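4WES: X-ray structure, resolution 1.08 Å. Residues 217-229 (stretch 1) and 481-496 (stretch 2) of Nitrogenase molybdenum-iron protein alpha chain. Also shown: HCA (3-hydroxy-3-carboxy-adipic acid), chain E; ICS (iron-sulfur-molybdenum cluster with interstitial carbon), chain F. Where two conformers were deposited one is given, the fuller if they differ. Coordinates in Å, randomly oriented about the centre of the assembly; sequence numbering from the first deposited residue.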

# COMPACT_ATOMS: atom_id res chain seq x y z
N ASN A 217 32.25 -1.08 -7.58
CA ASN A 217 31.01 -0.69 -8.25
C ASN A 217 29.84 -0.51 -7.30
O ASN A 217 28.69 -0.82 -7.64
CB ASN A 217 30.62 -1.67 -9.38
CG ASN A 217 29.68 -1.04 -10.38
OD1 ASN A 217 29.76 0.17 -10.65
ND2 ASN A 217 28.82 -1.83 -10.99
N ILE A 218 30.11 0.05 -6.12
CA ILE A 218 29.02 0.34 -5.19
C ILE A 218 28.12 1.40 -5.80
O ILE A 218 28.58 2.45 -6.22
CB ILE A 218 29.56 0.79 -3.84
CG1 ILE A 218 30.57 -0.22 -3.24
CG2 ILE A 218 28.40 1.06 -2.88
CD1 ILE A 218 30.10 -1.66 -3.15
N GLY A 219 26.83 1.10 -5.89
CA GLY A 219 25.89 2.04 -6.47
C GLY A 219 26.17 2.43 -7.90
O GLY A 219 25.67 3.46 -8.34
N GLY A 220 26.94 1.64 -8.66
CA GLY A 220 27.27 2.00 -10.01
C GLY A 220 28.49 2.87 -10.20
O GLY A 220 28.74 3.30 -11.35
N ASP A 221 29.28 3.07 -9.18
CA ASP A 221 30.48 3.91 -9.29
C ASP A 221 31.41 3.50 -10.45
O ASP A 221 31.97 4.38 -11.11
CB ASP A 221 31.30 3.84 -8.00
CG ASP A 221 30.82 4.68 -6.86
OD1 ASP A 221 29.85 5.48 -7.02
OD2 ASP A 221 31.41 4.50 -5.76
N ALA A 222 31.65 2.21 -10.61
CA ALA A 222 32.63 1.76 -11.60
C ALA A 222 32.14 2.04 -13.01
O ALA A 222 32.90 2.45 -13.90
CB ALA A 222 32.94 0.30 -11.45
N TRP A 223 30.83 1.83 -13.25
CA TRP A 223 30.29 2.12 -14.56
C TRP A 223 30.44 3.59 -14.91
O TRP A 223 30.66 3.95 -16.08
CB TRP A 223 28.84 1.67 -14.66
CG TRP A 223 28.67 0.19 -14.57
CD1 TRP A 223 29.53 -0.77 -15.07
CD2 TRP A 223 27.59 -0.52 -13.98
NE1 TRP A 223 29.02 -2.02 -14.85
CE2 TRP A 223 27.84 -1.91 -14.18
CE3 TRP A 223 26.41 -0.14 -13.32
CZ2 TRP A 223 27.01 -2.88 -13.70
CZ3 TRP A 223 25.57 -1.14 -12.83
CH2 TRP A 223 25.87 -2.49 -13.05
N GLU A 224 30.33 4.47 -13.91
CA GLU A 224 30.48 5.90 -14.17
C GLU A 224 31.94 6.26 -14.48
O GLU A 224 32.18 7.07 -15.38
CB GLU A 224 29.90 6.69 -12.98
CG GLU A 224 30.17 8.19 -13.05
CD GLU A 224 29.65 8.95 -14.26
OE1 GLU A 224 30.08 10.11 -14.41
OE2 GLU A 224 28.81 8.38 -15.02
N MET A 225 32.90 5.71 -13.74
CA MET A 225 34.33 5.85 -14.05
C MET A 225 34.59 5.41 -15.48
O MET A 225 35.29 6.07 -16.27
CB MET A 225 35.18 4.97 -13.11
CG MET A 225 35.16 5.38 -11.65
SD MET A 225 36.14 4.27 -10.60
CE MET A 225 35.41 4.63 -9.01
N ASP A 226 34.09 4.20 -15.77
CA ASP A 226 34.38 3.59 -17.07
C ASP A 226 33.82 4.44 -18.19
O ASP A 226 34.43 4.55 -19.26
CB ASP A 226 33.80 2.17 -17.17
CG ASP A 226 34.49 1.20 -16.24
OD1 ASP A 226 35.48 1.57 -15.58
OD2 ASP A 226 34.02 0.04 -16.20
N ARG A 227 32.65 5.04 -18.01
CA ARG A 227 32.05 5.88 -19.04
C ARG A 227 33.02 6.96 -19.48
O ARG A 227 33.22 7.20 -20.69
CB ARG A 227 30.77 6.51 -18.47
CG ARG A 227 30.01 7.38 -19.46
CD ARG A 227 28.81 8.05 -18.85
NE ARG A 227 29.16 9.03 -17.84
CZ ARG A 227 29.61 10.26 -18.08
NH1 ARG A 227 29.72 10.69 -19.34
NH2 ARG A 227 29.98 11.05 -17.10
N VAL A 228 33.62 7.63 -18.50
CA VAL A 228 34.54 8.73 -18.79
C VAL A 228 35.86 8.22 -19.35
O VAL A 228 36.40 8.79 -20.31
CB VAL A 228 34.75 9.64 -17.55
CG1 VAL A 228 35.79 10.68 -17.77
CG2 VAL A 228 33.44 10.31 -17.26
N LEU A 229 36.40 7.15 -18.78
CA LEU A 229 37.67 6.60 -19.27
C LEU A 229 37.54 6.15 -20.71
O LEU A 229 38.44 6.39 -21.54
CB LEU A 229 38.12 5.44 -18.37
CG LEU A 229 38.52 5.84 -16.96
CD1 LEU A 229 38.73 4.61 -16.08
CD2 LEU A 229 39.74 6.72 -16.98
C1 HCA E . 31.38 -4.66 6.01
C2 HCA E . 30.41 -4.13 4.95
C3 HCA E . 30.11 -2.64 5.07
C4 HCA E . 29.06 -2.34 6.16
C5 HCA E . 28.62 -0.87 6.02
C6 HCA E . 27.99 -0.18 7.19
C7 HCA E . 29.54 -2.14 3.73
O1 HCA E . 32.16 -3.87 6.57
O2 HCA E . 31.38 -5.87 6.26
O3 HCA E . 27.02 0.61 6.95
O4 HCA E . 28.43 -0.39 8.34
O5 HCA E . 30.08 -1.14 3.22
O6 HCA E . 28.55 -2.71 3.26
O7 HCA E . 31.29 -1.92 5.38
FE1 ICS F . 38.16 -0.24 0.36
MO1 ICS F . 32.15 -0.60 3.84
FE2 ICS F . 36.80 -1.60 2.20
FE3 ICS F . 35.52 -0.56 0.09
FE4 ICS F . 36.53 1.03 1.96
FE5 ICS F . 34.32 0.89 3.28
FE6 ICS F . 34.55 -1.72 3.45
FE7 ICS F . 33.31 -0.69 1.43
CX ICS F . 35.21 -0.40 2.07
S1A ICS F . 38.42 -0.09 2.65
S1B ICS F . 34.07 -0.35 5.14
S2A ICS F . 37.12 -2.21 0.03
S2B ICS F . 36.19 -3.15 3.67
S3A ICS F . 35.72 2.66 3.24
S3B ICS F . 32.69 -2.52 2.56
S4A ICS F . 36.64 1.37 -0.31
S4B ICS F . 32.33 1.13 2.26
S5A ICS F . 33.48 -0.86 -0.76
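Stretch 2, residues 481-496: LHSYDYNGPYAGFRGV

Stretch 2 runs along stretch 1 in the same residue order, CA atoms pairing Gly-219 with Gly-488 (4.4 Å), Asp-221 with Pro-489 (4.5 Å) and Met-225 with Gly-492 (5.5 Å). It begins as loop at the cofactor, where His-482 ND1 binds ICS MO1 at 2.3 Å and HCA C5 lies over one face of its imidazole. Residues 484-486 all have positive phi; Asn-487 N donates a hydrogen bond to Tyr-484 O (3.1 Å). The loop that follows, mostly extended but with a kink at Tyr-490 and a cis peptide before Pro-489, passes the N-terminus of helix 221-229 and leads into the helix that includes 493-496, whose axis comes within 8.4 Å of the first, with 126° between their N-to-C directions. Gly-219 and Gly-488 let the backbones meet: a CB on Gly-219 would lie 2.6 Å from Asn-487 O, and one on Gly-488 2.6 Å from Gly-219 O. Gly-219 O approaches Pro-489 N to 3.0 Å, but proline has no hydrogen to give.

The carboxylate of Asp-221 (chi1 m) is the main acceptor across the stretches. Its OD1 takes Tyr-490 N (2.8 Å) and Ala-491 N (2.9 Å, the straighter bond), while OD2, at the edge of the Tyr-484 ring, takes Tyr-484 OH (2.7 Å). One side chain thus satisfies two consecutive amides and a phenol. One turn on, Glu-224 OE1 accepts Arg-494 N (3.0 Å, 164°) and also Arg-227 NH2 (2.9 Å), in a salt bridge within stretch 1; Glu-224 OE2 accepts Arg-227 NE (2.9 Å). The Arg-227 guanidinium so bonded also lies flat on that of Arg-494, centres 3.7 Å apart and planes at 2°, despite their like charges. Gly-492 leaves room for Glu-224, whose CG would be 2.4 Å from a CB there. Apolar contacts complete the packing: Ile-218 CG2 to Tyr-484 CE2 (4.0 Å), Met-225 CE to Ala-491 CB (3.8 Å), and Val-228 CG2 to Phe-493 CD2 (4.0 Å), at the ring edge.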

# COMPACT_ATOMS: atom_id res chain seq x y z
N LEU A 481 28.45 6.73 4.01
CA LEU A 481 29.47 6.67 2.97
C LEU A 481 29.81 5.25 2.53
O LEU A 481 30.63 5.09 1.62
CB LEU A 481 30.73 7.46 3.35
CG LEU A 481 30.60 8.95 3.21
CD1 LEU A 481 31.92 9.63 3.57
CD2 LEU A 481 30.17 9.40 1.81
N HIS A 482 29.22 4.23 3.15
CA HIS A 482 29.36 2.87 2.65
C HIS A 482 28.26 2.58 1.62
O HIS A 482 28.51 2.37 0.43
CB HIS A 482 29.31 1.79 3.74
CG HIS A 482 30.21 1.94 4.92
ND1 HIS A 482 31.23 1.05 5.20
CD2 HIS A 482 30.12 2.78 5.99
CE1 HIS A 482 31.72 1.34 6.40
NE2 HIS A 482 31.07 2.38 6.89
N SER A 483 27.02 2.59 2.08
CA SER A 483 25.87 2.24 1.26
C SER A 483 25.33 3.36 0.41
O SER A 483 24.42 3.14 -0.41
CB SER A 483 24.72 1.75 2.11
OG SER A 483 24.15 2.86 2.82
N TYR A 484 25.82 4.58 0.65
CA TYR A 484 25.35 5.75 -0.09
C TYR A 484 23.86 6.01 0.13
O TYR A 484 23.22 6.66 -0.68
CB TYR A 484 25.66 5.68 -1.57
CG TYR A 484 27.10 5.51 -1.97
CD1 TYR A 484 28.15 5.89 -1.16
CD2 TYR A 484 27.42 5.04 -3.24
CE1 TYR A 484 29.46 5.82 -1.58
CE2 TYR A 484 28.73 4.96 -3.67
CZ TYR A 484 29.75 5.38 -2.85
OH TYR A 484 31.08 5.39 -3.26
N ASP A 485 23.31 5.53 1.25
CA ASP A 485 21.88 5.63 1.47
C ASP A 485 21.10 5.17 0.25
O ASP A 485 20.06 5.68 -0.11
CB ASP A 485 21.49 7.05 1.89
CG ASP A 485 21.93 7.35 3.31
OD1 ASP A 485 22.90 8.14 3.48
OD2 ASP A 485 21.32 6.80 4.27
N TYR A 486 21.60 4.10 -0.40
CA TYR A 486 20.82 3.39 -1.41
C TYR A 486 20.69 4.23 -2.69
O TYR A 486 19.75 4.05 -3.44
CB TYR A 486 19.44 2.88 -0.83
CG TYR A 486 19.67 2.46 0.60
CD1 TYR A 486 20.53 1.43 0.91
CD2 TYR A 486 19.13 3.18 1.66
CE1 TYR A 486 20.87 1.13 2.18
CE2 TYR A 486 19.48 2.89 2.97
CZ TYR A 486 20.37 1.89 3.23
OH TYR A 486 20.73 1.66 4.54
N ASN A 487 21.72 5.05 -2.92
CA ASN A 487 21.87 5.90 -4.08
C ASN A 487 23.18 5.59 -4.82
O ASN A 487 23.93 4.70 -4.46
CB ASN A 487 21.88 7.37 -3.65
CG ASN A 487 20.62 7.78 -2.94
OD1 ASN A 487 19.52 7.56 -3.44
ND2 ASN A 487 20.77 8.33 -1.72
N GLY A 488 23.44 6.35 -5.87
CA GLY A 488 24.68 6.23 -6.61
C GLY A 488 24.46 6.23 -8.10
O GLY A 488 23.34 6.03 -8.57
N PRO A 489 25.52 6.43 -8.86
CA PRO A 489 26.91 6.52 -8.41
C PRO A 489 27.18 7.80 -7.63
O PRO A 489 26.56 8.83 -7.91
CB PRO A 489 27.69 6.53 -9.73
CG PRO A 489 26.74 7.08 -10.74
CD PRO A 489 25.42 6.51 -10.33
N TYR A 490 28.13 7.72 -6.70
CA TYR A 490 28.69 8.93 -6.08
C TYR A 490 30.10 9.22 -6.60
O TYR A 490 30.57 10.33 -6.40
CB TYR A 490 28.69 8.82 -4.56
CG TYR A 490 27.33 9.03 -3.91
CD1 TYR A 490 26.16 9.38 -4.63
CD2 TYR A 490 27.21 8.92 -2.52
CE1 TYR A 490 24.96 9.59 -3.99
CE2 TYR A 490 25.98 9.16 -1.87
CZ TYR A 490 24.87 9.51 -2.65
OH TYR A 490 23.63 9.76 -2.07
N ALA A 491 30.73 8.27 -7.30
CA ALA A 491 32.00 8.53 -7.98
C ALA A 491 31.77 9.15 -9.35
O ALA A 491 30.69 9.07 -9.92
CB ALA A 491 32.78 7.21 -8.12
N GLY A 492 32.85 9.70 -9.90
CA GLY A 492 32.81 10.28 -11.23
C GLY A 492 32.07 11.61 -11.28
O GLY A 492 31.58 12.12 -10.26
N PHE A 493 31.97 12.16 -12.49
CA PHE A 493 31.38 13.47 -12.64
C PHE A 493 29.89 13.45 -12.32
O PHE A 493 29.40 14.34 -11.63
CB PHE A 493 31.60 13.97 -14.06
CG PHE A 493 33.01 14.39 -14.34
CD1 PHE A 493 33.55 15.54 -13.80
CD2 PHE A 493 33.81 13.66 -15.20
CE1 PHE A 493 34.84 15.93 -14.09
CE2 PHE A 493 35.10 14.05 -15.49
CZ PHE A 493 35.62 15.18 -14.93
N ARG A 494 29.16 12.46 -12.84
CA ARG A 494 27.74 12.37 -12.50
C ARG A 494 27.55 12.06 -11.02
O ARG A 494 26.52 12.46 -10.42
CB ARG A 494 27.02 11.31 -13.33
CG ARG A 494 26.96 11.73 -14.76
CD ARG A 494 26.23 10.72 -15.60
NE ARG A 494 26.30 11.08 -17.00
CZ ARG A 494 25.96 10.25 -17.97
NH1 ARG A 494 25.50 9.04 -17.68
NH2 ARG A 494 26.08 10.64 -19.22
N GLY A 495 28.50 11.37 -10.42
CA GLY A 495 28.45 11.10 -9.00
C GLY A 495 28.50 12.33 -8.12
O GLY A 495 27.85 12.36 -7.08
N VAL A 496 29.28 13.33 -8.51
CA VAL A 496 29.32 14.56 -7.73
C VAL A 496 27.89 15.15 -7.65
O VAL A 496 27.48 15.63 -6.59
CB VAL A 496 30.30 15.59 -8.32
CG1 VAL A 496 30.35 16.83 -7.46
CG2 VAL A 496 31.70 15.03 -8.47